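Local atomic coordinates of penicillin-binding protein 2 (Pbp2) (Helicobacter pylori, PDB entry 5LP5), a protein that probably cross-links peptidoglycan as a penicillin-binding transpeptidase in the cell-wall synthesis that sets cell shape, and forms a complex with MreC. Residues A[319-322]-A[323-327]; A[479-482]-A[483-487]; A[359-362]-A[363-367]; A[493-497]-A[498-502]. All coordinates share one frame; numbering follows the deposited sequence.

Contact 1 of 4, residues A[319-322]-A[323-327]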
loop_
_atom_site.group_PDB
_atom_site.type_symbol
_atom_site.label_atom_id
_atom_site.label_comp_id
_atom_site.label_asym_id
_atom_site.label_seq_id
_atom_site.Cartn_x
_atom_site.Cartn_y
_atom_site.Cartn_z
ATOM N N LEU A 319 -21.334 -24.724 -39.771
ATOM C CA LEU A 319 -20.142 -25.561 -39.855
ATOM C C LEU A 319 -20.476 -27.037 -39.615
ATOM O O LEU A 319 -19.868 -27.924 -40.220
ATOM C CB LEU A 319 -19.058 -25.074 -38.887
ATOM C CG LEU A 319 -17.785 -25.932 -38.838
ATOM C CD1 LEU A 319 -17.054 -25.913 -40.166
ATOM C CD2 LEU A 319 -16.863 -25.496 -37.710
ATOM N N SER A 320 -21.439 -27.293 -38.740
ATOM C CA SER A 320 -21.898 -28.653 -38.493
ATOM C C SER A 320 -22.648 -29.228 -39.700
ATOM O O SER A 320 -22.471 -30.398 -40.041
ATOM C CB SER A 320 -22.814 -28.692 -37.269
ATOM O OG SER A 320 -22.994 -30.029 -36.811
ATOM N N PHE A 321 -23.494 -28.418 -40.335
ATOM C CA PHE A 321 -24.221 -28.859 -41.527
ATOM C C PHE A 321 -23.253 -29.371 -42.577
ATOM O O PHE A 321 -23.362 -30.508 -43.057
ATOM C CB PHE A 321 -25.022 -27.716 -42.165
ATOM C CG PHE A 321 -26.178 -27.228 -41.344
ATOM C CD1 PHE A 321 -26.742 -28.009 -40.341
ATOM C CD2 PHE A 321 -26.737 -25.991 -41.616
ATOM C CE1 PHE A 321 -27.822 -27.544 -39.618
ATOM C CE2 PHE A 321 -27.820 -25.523 -40.896
ATOM C CZ PHE A 321 -28.364 -26.299 -39.898
ATOM N N LEU A 322 -22.306 -28.506 -42.932
ATOM C CA LEU A 322 -21.346 -28.794 -43.989
ATOM C C LEU A 322 -20.538 -30.030 -43.676
ATOM O O LEU A 322 -20.076 -30.727 -44.578
ATOM C CB LEU A 322 -20.387 -27.622 -44.159
ATOM C CG LEU A 322 -20.975 -26.291 -44.595
ATOM C CD1 LEU A 322 -19.945 -25.189 -44.379
ATOM C CD2 LEU A 322 -21.399 -26.373 -46.045
ATOM N N GLU A 323 -20.348 -30.285 -42.390
ATOM C CA GLU A 323 -19.518 -31.381 -41.944
ATOM C C GLU A 323 -20.271 -32.718 -41.981
ATOM O O GLU A 323 -19.706 -33.753 -42.357
ATOM C CB GLU A 323 -19.035 -31.059 -40.538
ATOM C CG GLU A 323 -18.116 -32.072 -39.897
ATOM C CD GLU A 323 -17.583 -31.570 -38.576
ATOM O OE1 GLU A 323 -18.034 -30.496 -38.111
ATOM O OE2 GLU A 323 -16.723 -32.264 -38.009
ATOM N N ASN A 324 -21.555 -32.680 -41.629
ATOM C CA ASN A 324 -22.322 -33.895 -41.378
ATOM C C ASN A 324 -23.271 -34.286 -42.507
ATOM O O ASN A 324 -23.624 -35.462 -42.651
ATOM C CB ASN A 324 -23.089 -33.728 -40.071
ATOM C CG ASN A 324 -22.173 -33.741 -38.863
ATOM O OD1 ASN A 324 -21.477 -34.727 -38.623
ATOM N ND2 ASN A 324 -22.150 -32.639 -38.107
ATOM N N LEU A 325 -23.682 -33.298 -43.302
ATOM C CA LEU A 325 -24.619 -33.527 -44.394
ATOM C C LEU A 325 -23.854 -33.657 -45.718
ATOM O O LEU A 325 -22.621 -33.597 -45.734
ATOM C CB LEU A 325 -25.638 -32.385 -44.448
ATOM C CG LEU A 325 -26.431 -32.093 -43.163
ATOM C CD1 LEU A 325 -27.433 -30.972 -43.379
ATOM C CD2 LEU A 325 -27.152 -33.331 -42.640
ATOM N N HIS A 326 -24.589 -33.861 -46.813
ATOM C CA HIS A 326 -24.024 -33.844 -48.171
ATOM C C HIS A 326 -24.388 -32.547 -48.888
ATOM O O HIS A 326 -25.202 -32.549 -49.821
ATOM C CB HIS A 326 -24.561 -35.017 -48.995
ATOM C CG HIS A 326 -24.177 -36.357 -48.463
ATOM N ND1 HIS A 326 -24.875 -36.989 -47.455
ATOM C CD2 HIS A 326 -23.180 -37.199 -48.818
ATOM C CE1 HIS A 326 -24.320 -38.162 -47.210
ATOM N NE2 HIS A 326 -23.289 -38.313 -48.023
ATOM N N ILE A 327 -23.778 -31.447 -48.445
ATOM C CA ILE A 327 -24.090 -30.100 -48.947
ATOM C C ILE A 327 -22.856 -29.188 -48.913
ATOM O O ILE A 327 -21.784 -29.600 -48.465
ATOM C CB ILE A 327 -25.265 -29.452 -48.168
ATOM C CG1 ILE A 327 -25.051 -29.532 -46.647
ATOM C CG2 ILE A 327 -26.585 -30.112 -48.556
ATOM C CD1 ILE A 327 -24.601 -28.237 -46.020
#
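The C-terminal end of helix 314-324, at whose start lies a probable SxxK motif, as in penicillin-binding transpeptidases, closes where Asn324 reaches back to Ser320. Ser320 O takes the backbone N of Asn324 at 2.9 Å, an ordinary helical bond, and is joined more weakly by Glu323 N and by the side-chain amide. With CG beside its own backbone N (chi1 -70°), Asn324 folds its amide back along the helix, and ND2 makes weak bonds of 3.0 Å to both Ser320 O and Ser320 OG. One residue on, Leu325 N donates a straighter bond, 2.8 Å, to Phe321 O, just as Leu325 departs from helical geometry. The chain then doubles back, bringing Ile327 CD1 to 3.7 Å from Leu322 CD2, the two side chains crossing at about a right angle; the same methyl rests 3.9 Å from Phe321 CB, so a small apolar cluster accompanies the polar bonds of the helix end. Ser320 OG and Glu323 OE1 each bond weakly to Thr386 OG1 of helix 380-389. Phe321, Leu325 and Ile327 lean on helix 369-377, while Leu319 and Glu323 pack against helix 475-493.

Contact 2 of 4, residues A[479-482]-A[483-487]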
loop_
_atom_site.group_PDB
_atom_site.type_symbol
_atom_site.label_atom_id
_atom_site.label_comp_id
_atom_site.label_asym_id
_atom_site.label_seq_id
_atom_site.Cartn_x
_atom_site.Cartn_y
_atom_site.Cartn_z
ATOM N N LYS A 479 -10.783 -25.437 -43.363
ATOM C CA LYS A 479 -11.032 -24.938 -44.718
ATOM C C LYS A 479 -12.360 -24.193 -44.825
ATOM O O LYS A 479 -12.438 -23.118 -45.425
ATOM C CB LYS A 479 -11.021 -26.071 -45.754
ATOM C CG LYS A 479 -11.612 -25.627 -47.097
ATOM C CD LYS A 479 -11.202 -26.458 -48.305
ATOM C CE LYS A 479 -11.244 -25.591 -49.567
ATOM N NZ LYS A 479 -10.795 -26.291 -50.796
ATOM N N LYS A 480 -13.400 -24.765 -44.238
ATOM C CA LYS A 480 -14.727 -24.167 -44.291
ATOM C C LYS A 480 -14.820 -22.852 -43.515
ATOM O O LYS A 480 -15.733 -22.061 -43.747
ATOM C CB LYS A 480 -15.771 -25.158 -43.787
ATOM C CG LYS A 480 -15.885 -26.408 -44.642
ATOM C CD LYS A 480 -16.275 -26.097 -46.083
ATOM C CE LYS A 480 -15.974 -27.257 -47.020
ATOM N NZ LYS A 480 -16.157 -26.841 -48.433
ATOM N N LEU A 481 -13.870 -22.608 -42.614
ATOM C CA LEU A 481 -13.848 -21.359 -41.847
ATOM C C LEU A 481 -13.893 -20.116 -42.734
ATOM O O LEU A 481 -14.589 -19.145 -42.413
ATOM C CB LEU A 481 -12.625 -21.290 -40.920
ATOM C CG LEU A 481 -12.629 -22.250 -39.728
ATOM C CD1 LEU A 481 -11.352 -22.118 -38.923
ATOM C CD2 LEU A 481 -13.837 -22.019 -38.835
ATOM N N GLN A 482 -13.154 -20.126 -43.841
ATOM C CA GLN A 482 -13.095 -18.917 -44.656
ATOM C C GLN A 482 -14.488 -18.532 -45.129
ATOM O O GLN A 482 -14.891 -17.365 -45.054
ATOM C CB GLN A 482 -12.162 -19.046 -45.844
ATOM C CG GLN A 482 -11.891 -17.659 -46.403
ATOM C CD GLN A 482 -10.846 -17.620 -47.472
ATOM O OE1 GLN A 482 -10.407 -18.647 -47.988
ATOM N NE2 GLN A 482 -10.432 -16.415 -47.818
ATOM N N ALA A 483 -15.219 -19.534 -45.604
ATOM C CA ALA A 483 -16.603 -19.350 -45.993
ATOM C C ALA A 483 -17.342 -18.584 -44.919
ATOM O O ALA A 483 -18.007 -17.580 -45.196
ATOM C CB ALA A 483 -17.264 -20.690 -46.209
ATOM N N LEU A 484 -17.202 -19.061 -43.687
ATOM C CA LEU A 484 -17.868 -18.447 -42.537
ATOM C C LEU A 484 -17.414 -16.999 -42.332
ATOM O O LEU A 484 -18.234 -16.122 -42.047
ATOM C CB LEU A 484 -17.605 -19.260 -41.272
ATOM C CG LEU A 484 -18.055 -20.723 -41.322
ATOM C CD1 LEU A 484 -17.610 -21.495 -40.084
ATOM C CD2 LEU A 484 -19.561 -20.826 -41.500
ATOM N N ARG A 485 -16.112 -16.759 -42.481
ATOM C CA ARG A 485 -15.567 -15.413 -42.324
ATOM C C ARG A 485 -16.137 -14.458 -43.363
ATOM O O ARG A 485 -16.478 -13.301 -43.044
ATOM C CB ARG A 485 -14.046 -15.433 -42.408
ATOM C CG ARG A 485 -13.401 -16.078 -41.193
ATOM C CD ARG A 485 -11.914 -15.845 -41.160
ATOM N NE ARG A 485 -11.235 -16.693 -42.130
ATOM C CZ ARG A 485 -10.621 -17.839 -41.847
ATOM N NH1 ARG A 485 -10.582 -18.326 -40.612
ATOM N NH2 ARG A 485 -10.034 -18.513 -42.824
ATOM N N VAL A 486 -16.247 -14.958 -44.597
ATOM C CA VAL A 486 -16.787 -14.166 -45.704
ATOM C C VAL A 486 -18.218 -13.759 -45.378
ATOM O O VAL A 486 -18.635 -12.627 -45.643
ATOM C CB VAL A 486 -16.732 -14.926 -47.060
ATOM C CG1 VAL A 486 -17.432 -14.127 -48.168
ATOM C CG2 VAL A 486 -15.283 -15.226 -47.463
ATOM N N GLY A 487 -18.969 -14.685 -44.799
ATOM C CA GLY A 487 -20.307 -14.372 -44.336
ATOM C C GLY A 487 -20.283 -13.233 -43.325
ATOM O O GLY A 487 -20.993 -12.236 -43.501
#
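Leu481 O receives the backbone N of Arg485 at 2.8 Å, with an N-H...O angle of 156°. It is one rung of the i to i+4 ladder of the alpha-helix 475-493, in the transpeptidase domain. The next rung, Val486 N to Gln482 O, has the same length of 2.8 Å, whereas the preceding one, from Leu484 N to Lys480 O, is weak. Over this regular backbone the side chain of Arg485 folds back. A bend at chi3 (-75°) carries its guanidinium toward the previous turn, where one face lies against the peptide: Leu481 C sits over the centre of the group and Gln482 N stands 3.6 Å above its plane, nearer the rim. At the two ends of the group, NH1 comes to 3.6 Å from Leu481 CB and NH2 to the same distance from Gln482 CA. The guanidinium is thus laid flat along its own helix, and its NH1 bonds outside the segments, to Ile451 O of helix 441-453. The Gln482 side chain crosses that of Arg485 at about a right angle, their planar groups turned 45° apart. Lys480 NZ forms a salt bridge with Glu329. Leu481 and Leu484 both lean on Ile451, and Leu484 also touches helices 314-324 and 359-364; between the two leucines, CD2 of Leu481 meets CD1 of Leu484 at 4.0 Å.

Contact 3 of 4, residues A[359-362]-A[363-367]; sequences LYKA and IRESV
Lys361 passes obliquely across the carboxylate of Glu365, one helical turn further on. From CB its chain leaves with CG anti to the backbone N (chi1 -169°) and stays extended. CG touches two neighbours: it lies over one face of the Arg364 guanidinium, offset to the rim and 4.0 Å above its plane, and is 3.8 Å from Glu365 OE2. CD follows the same oxygen, and CE faces OE1 and OE2 alike. NZ passes beyond: at 4.2 Å from Glu365 OE1 it makes no salt bridge, and instead bonds to the carbonyl oxygens of His354 and Asn356. Arg364 makes its salt bridge outside, NE to Glu490, with Glu365 OE2 only a long ion pair from NH1. Just beyond Arg364 the helix ends. Val367 N bonds to Ala362 O at 2.9 Å, in the carbonyl plane on a lone pair, and Ser366 N to Ile363 O at 3.2 Å; the positive phi of Ser366 (51°) turns the chain so that CB of Val367 packs against Ala362 CB. This is the Schellman motif, and it delivers Ser366 OG to a hydrogen bond with Ser311 OG of the probable SxxK motif, consistent with the second-motif serine of penicillin-binding transpeptidase active sites.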
loop_
_atom_site.group_PDB
_atom_site.type_symbol
_atom_site.label_atom_id
_atom_site.label_comp_id
_atom_site.label_asym_id
_atom_site.label_seq_id
_atom_site.Cartn_x
_atom_site.Cartn_y
_atom_site.Cartn_z
ATOM N N LEU A 359 -25.581 -20.526 -47.629
ATOM C CA LEU A 359 -24.918 -20.304 -46.326
ATOM C C LEU A 359 -24.432 -18.848 -46.152
ATOM O O LEU A 359 -24.776 -18.186 -45.170
ATOM C CB LEU A 359 -23.748 -21.284 -46.127
ATOM C CG LEU A 359 -23.412 -21.695 -44.678
ATOM C CD1 LEU A 359 -22.375 -22.812 -44.638
ATOM C CD2 LEU A 359 -22.923 -20.547 -43.822
ATOM N N TYR A 360 -23.647 -18.358 -47.114
ATOM C CA TYR A 360 -23.135 -16.970 -47.093
ATOM C C TYR A 360 -24.264 -15.975 -46.784
ATOM O O TYR A 360 -24.112 -15.078 -45.948
ATOM C CB TYR A 360 -22.467 -16.560 -48.429
ATOM C CG TYR A 360 -21.212 -17.334 -48.851
ATOM C CD1 TYR A 360 -19.938 -16.867 -48.554
ATOM C CD2 TYR A 360 -21.312 -18.511 -49.588
ATOM C CE1 TYR A 360 -18.809 -17.567 -48.949
ATOM C CE2 TYR A 360 -20.189 -19.210 -49.987
ATOM C CZ TYR A 360 -18.944 -18.736 -49.664
ATOM O OH TYR A 360 -17.836 -19.445 -50.059
ATOM N N LYS A 361 -25.396 -16.147 -47.459
ATOM C CA LYS A 361 -26.503 -15.195 -47.362
ATOM C C LYS A 361 -27.295 -15.359 -46.061
ATOM O O LYS A 361 -27.813 -14.377 -45.502
ATOM C CB LYS A 361 -27.435 -15.329 -48.572
ATOM C CG LYS A 361 -28.454 -14.189 -48.673
ATOM C CD LYS A 361 -29.429 -14.370 -49.818
ATOM C CE LYS A 361 -30.756 -13.708 -49.464
ATOM N NZ LYS A 361 -31.863 -14.008 -50.403
ATOM N N ALA A 362 -27.389 -16.600 -45.588
ATOM C CA ALA A 362 -28.090 -16.902 -44.335
ATOM C C ALA A 362 -27.372 -16.294 -43.124
ATOM O O ALA A 362 -28.008 -15.828 -42.165
ATOM C CB ALA A 362 -28.252 -18.410 -44.164
ATOM N N ILE A 363 -26.043 -16.324 -43.182
ATOM C CA ILE A 363 -25.209 -15.651 -42.202
ATOM C C ILE A 363 -25.411 -14.146 -42.331
ATOM O O ILE A 363 -25.744 -13.457 -41.348
ATOM C CB ILE A 363 -23.710 -15.963 -42.416
ATOM C CG1 ILE A 363 -23.408 -17.441 -42.137
ATOM C CG2 ILE A 363 -22.872 -15.061 -41.514
ATOM C CD1 ILE A 363 -21.954 -17.834 -42.317
ATOM N N ARG A 364 -25.203 -13.653 -43.552
ATOM C CA ARG A 364 -25.276 -12.229 -43.853
ATOM C C ARG A 364 -26.541 -11.598 -43.262
ATOM O O ARG A 364 -26.484 -10.595 -42.521
ATOM C CB ARG A 364 -25.250 -12.009 -45.372
ATOM C CG ARG A 364 -25.237 -10.533 -45.794
ATOM C CD ARG A 364 -25.709 -10.332 -47.218
ATOM N NE ARG A 364 -25.041 -11.249 -48.132
ATOM C CZ ARG A 364 -25.443 -11.502 -49.371
ATOM N NH1 ARG A 364 -26.516 -10.902 -49.879
ATOM N NH2 ARG A 364 -24.762 -12.366 -50.102
ATOM N N GLU A 365 -27.682 -12.210 -43.576
ATOM C CA GLU A 365 -28.967 -11.599 -43.288
ATOM C C GLU A 365 -29.615 -12.152 -42.021
ATOM O O GLU A 365 -30.783 -11.872 -41.766
ATOM C CB GLU A 365 -29.896 -11.757 -44.497
ATOM C CG GLU A 365 -29.444 -10.987 -45.732
ATOM C CD GLU A 365 -30.325 -11.228 -46.949
ATOM O OE1 GLU A 365 -31.397 -11.853 -46.824
ATOM O OE2 GLU A 365 -29.948 -10.794 -48.049
ATOM N N SER A 366 -28.852 -12.905 -41.220
ATOM C CA SER A 366 -29.342 -13.484 -39.967
ATOM C C SER A 366 -30.651 -14.214 -40.276
ATOM O O SER A 366 -31.651 -14.009 -39.593
ATOM C CB SER A 366 -29.534 -12.383 -38.902
ATOM O OG SER A 366 -29.782 -12.901 -37.604
ATOM N N VAL A 367 -30.632 -15.048 -41.322
ATOM C CA VAL A 367 -31.822 -15.769 -41.787
ATOM C C VAL A 367 -32.062 -17.022 -40.949
ATOM O O VAL A 367 -31.128 -17.770 -40.653
ATOM C CB VAL A 367 -31.709 -16.191 -43.265
ATOM C CG1 VAL A 367 -32.918 -17.002 -43.699
ATOM C CG2 VAL A 367 -31.574 -14.981 -44.154
#

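Contact 4 of 4, residues A[493-497]-A[498-502]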
loop_
_atom_site.group_PDB
_atom_site.type_symbol
_atom_site.label_atom_id
_atom_site.label_comp_id
_atom_site.label_asym_id
_atom_site.label_seq_id
_atom_site.Cartn_x
_atom_site.Cartn_y
_atom_site.Cartn_z
ATOM N N ASN A 493 -20.369 -5.474 -44.217
ATOM C CA ASN A 493 -19.880 -4.802 -45.432
ATOM C C ASN A 493 -20.781 -4.873 -46.674
ATOM O O ASN A 493 -20.747 -3.977 -47.510
ATOM C CB ASN A 493 -18.505 -5.346 -45.788
ATOM C CG ASN A 493 -17.482 -5.028 -44.731
ATOM O OD1 ASN A 493 -17.078 -3.880 -44.582
ATOM N ND2 ASN A 493 -17.073 -6.043 -43.972
ATOM N N HIS A 494 -21.557 -5.943 -46.820
ATOM C CA HIS A 494 -22.547 -6.060 -47.902
ATOM C C HIS A 494 -23.790 -5.239 -47.525
ATOM O O HIS A 494 -24.159 -5.164 -46.359
ATOM C CB HIS A 494 -22.912 -7.532 -48.118
ATOM C CG HIS A 494 -23.605 -7.817 -49.420
ATOM N ND1 HIS A 494 -24.921 -7.471 -49.663
ATOM C CD2 HIS A 494 -23.170 -8.449 -50.536
ATOM C CE1 HIS A 494 -25.254 -7.853 -50.882
ATOM N NE2 HIS A 494 -24.213 -8.451 -51.431
ATOM N N LYS A 495 -24.439 -4.631 -48.508
ATOM C CA LYS A 495 -25.526 -3.677 -48.242
ATOM C C LYS A 495 -26.776 -4.356 -47.676
ATOM O O LYS A 495 -27.556 -3.738 -46.945
ATOM C CB LYS A 495 -25.839 -2.881 -49.506
ATOM C CG LYS A 495 -24.615 -2.120 -50.011
ATOM C CD LYS A 495 -24.897 -1.246 -51.222
ATOM C CE LYS A 495 -23.724 -0.320 -51.522
ATOM N NZ LYS A 495 -23.852 0.306 -52.871
ATOM N N ASP A 496 -26.934 -5.637 -48.002
ATOM C CA ASP A 496 -28.000 -6.482 -47.457
ATOM C C ASP A 496 -27.765 -6.882 -46.012
ATOM O O ASP A 496 -28.719 -7.162 -45.275
ATOM C CB ASP A 496 -28.120 -7.751 -48.295
ATOM C CG ASP A 496 -28.620 -7.471 -49.677
ATOM O OD1 ASP A 496 -29.319 -6.453 -49.837
ATOM O OD2 ASP A 496 -28.332 -8.267 -50.592
ATOM N N GLY A 497 -26.491 -6.923 -45.627
ATOM C CA GLY A 497 -26.081 -7.308 -44.281
ATOM C C GLY A 497 -26.907 -6.645 -43.204
ATOM O O GLY A 497 -27.257 -5.465 -43.303
ATOM N N THR A 498 -27.238 -7.414 -42.175
ATOM C CA THR A 498 -28.020 -6.883 -41.059
ATOM C C THR A 498 -27.332 -5.681 -40.409
ATOM O O THR A 498 -27.986 -4.729 -40.006
ATOM C CB THR A 498 -28.327 -7.958 -39.986
ATOM O OG1 THR A 498 -28.900 -7.333 -38.827
ATOM C CG2 THR A 498 -27.079 -8.711 -39.570
ATOM N N ALA A 499 -26.006 -5.724 -40.344
ATOM C CA ALA A 499 -25.227 -4.708 -39.646
ATOM C C ALA A 499 -24.508 -3.754 -40.598
ATOM O O ALA A 499 -23.334 -3.447 -40.396
ATOM C CB ALA A 499 -24.215 -5.398 -38.745
ATOM N N TYR A 500 -25.192 -3.283 -41.632
ATOM C CA TYR A 500 -24.562 -2.379 -42.598
ATOM C C TYR A 500 -24.818 -0.907 -42.278
ATOM O O TYR A 500 -23.889 -0.098 -42.251
ATOM C CB TYR A 500 -25.031 -2.689 -44.013
ATOM C CG TYR A 500 -24.481 -1.731 -45.039
ATOM C CD1 TYR A 500 -23.191 -1.893 -45.551
ATOM C CD2 TYR A 500 -25.242 -0.659 -45.492
ATOM C CE1 TYR A 500 -22.677 -1.027 -46.496
ATOM C CE2 TYR A 500 -24.737 0.215 -46.447
ATOM C CZ TYR A 500 -23.448 0.028 -46.946
ATOM O OH TYR A 500 -22.917 0.898 -47.886
ATOM N N HIS A 501 -26.082 -0.570 -42.036
ATOM C CA HIS A 501 -26.486 0.811 -41.759
ATOM C C HIS A 501 -25.882 1.329 -40.446
ATOM O O HIS A 501 -25.778 2.536 -40.249
ATOM C CB HIS A 501 -28.027 0.955 -41.783
ATOM C CG HIS A 501 -28.706 0.680 -40.467
ATOM N ND1 HIS A 501 -28.820 -0.585 -39.921
ATOM C CD2 HIS A 501 -29.309 1.519 -39.589
ATOM C CE1 HIS A 501 -29.461 -0.510 -38.767
ATOM N NE2 HIS A 501 -29.771 0.754 -38.543
ATOM N N SER A 502 -25.465 0.408 -39.578
ATOM C CA SER A 502 -24.975 0.763 -38.247
ATOM C C SER A 502 -23.449 0.782 -38.099
ATOM O O SER A 502 -22.939 1.582 -37.319
ATOM C CB SER A 502 -25.593 -0.155 -37.187
ATOM O OG SER A 502 -25.636 -1.498 -37.628
#
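Tyr500 lays one face of its ring over the backbone of Lys495, at the start of the loop from helix 475-493 to strand 511-517, where two type I beta turns follow one another, His494 to Gly497 and Gly497 to Tyr500. At the centre of this first shell is a CH-pi contact: Lys495 CA stands 3.9 Å from the ring centroid and 12° off its normal. With CG anti to the backbone N (chi1 176°), the ring swings back toward the first turn, and the Lys495 side chain runs beside it in the same direction, CG meeting CZ at 3.9 Å and CE approaching OH. Two carbonyls, Asn493 O and His494 O, come obliquely at the CE1 and CD1 side. The second shell is the backbone that sets these positions. Each turn is closed by one weak bond, the first from Gly497 N to His494 O. In the second, Tyr500 N lies 3.4 Å from Gly497 O. Farther out, Thr498 and Ala499 lean on strand 511-517, and a disulfide between Cys492 and Cys512 ties the helix end to that strand. Asn493 ND2 bonds to Tyr489 O and Leu510 O, holding the loop's beginning. The first turn has its own side-chain brace: Asp496 N donates to His494 ND1 at 3.2 Å with an angle of 162°, lying only 7° out of the imidazole plane.

In the fold
From the N terminus the order is contact 1, contact 3, contact 2, contact 4. Each closes just a turn or two of its own chain, and all four run in series, none enclosing or crossing another. Contacts 1, 2 and 3 pack against one another: contact 1 ends the helix that follows the serine of the probable SxxK motif, contact 3 ends the short helix 359-364, and contact 2 is the stretch of helix 475-493 touching both, while Leu322 and Leu359 join contacts 1 and 3 directly. Contact 4, about 17 Å from contact 1 between nearest atoms, joins the group through contact 3 alone, where Thr498 N approaches Arg364 O. The chain thus passes from the helical part of the transpeptidase domain towards strand 511-517.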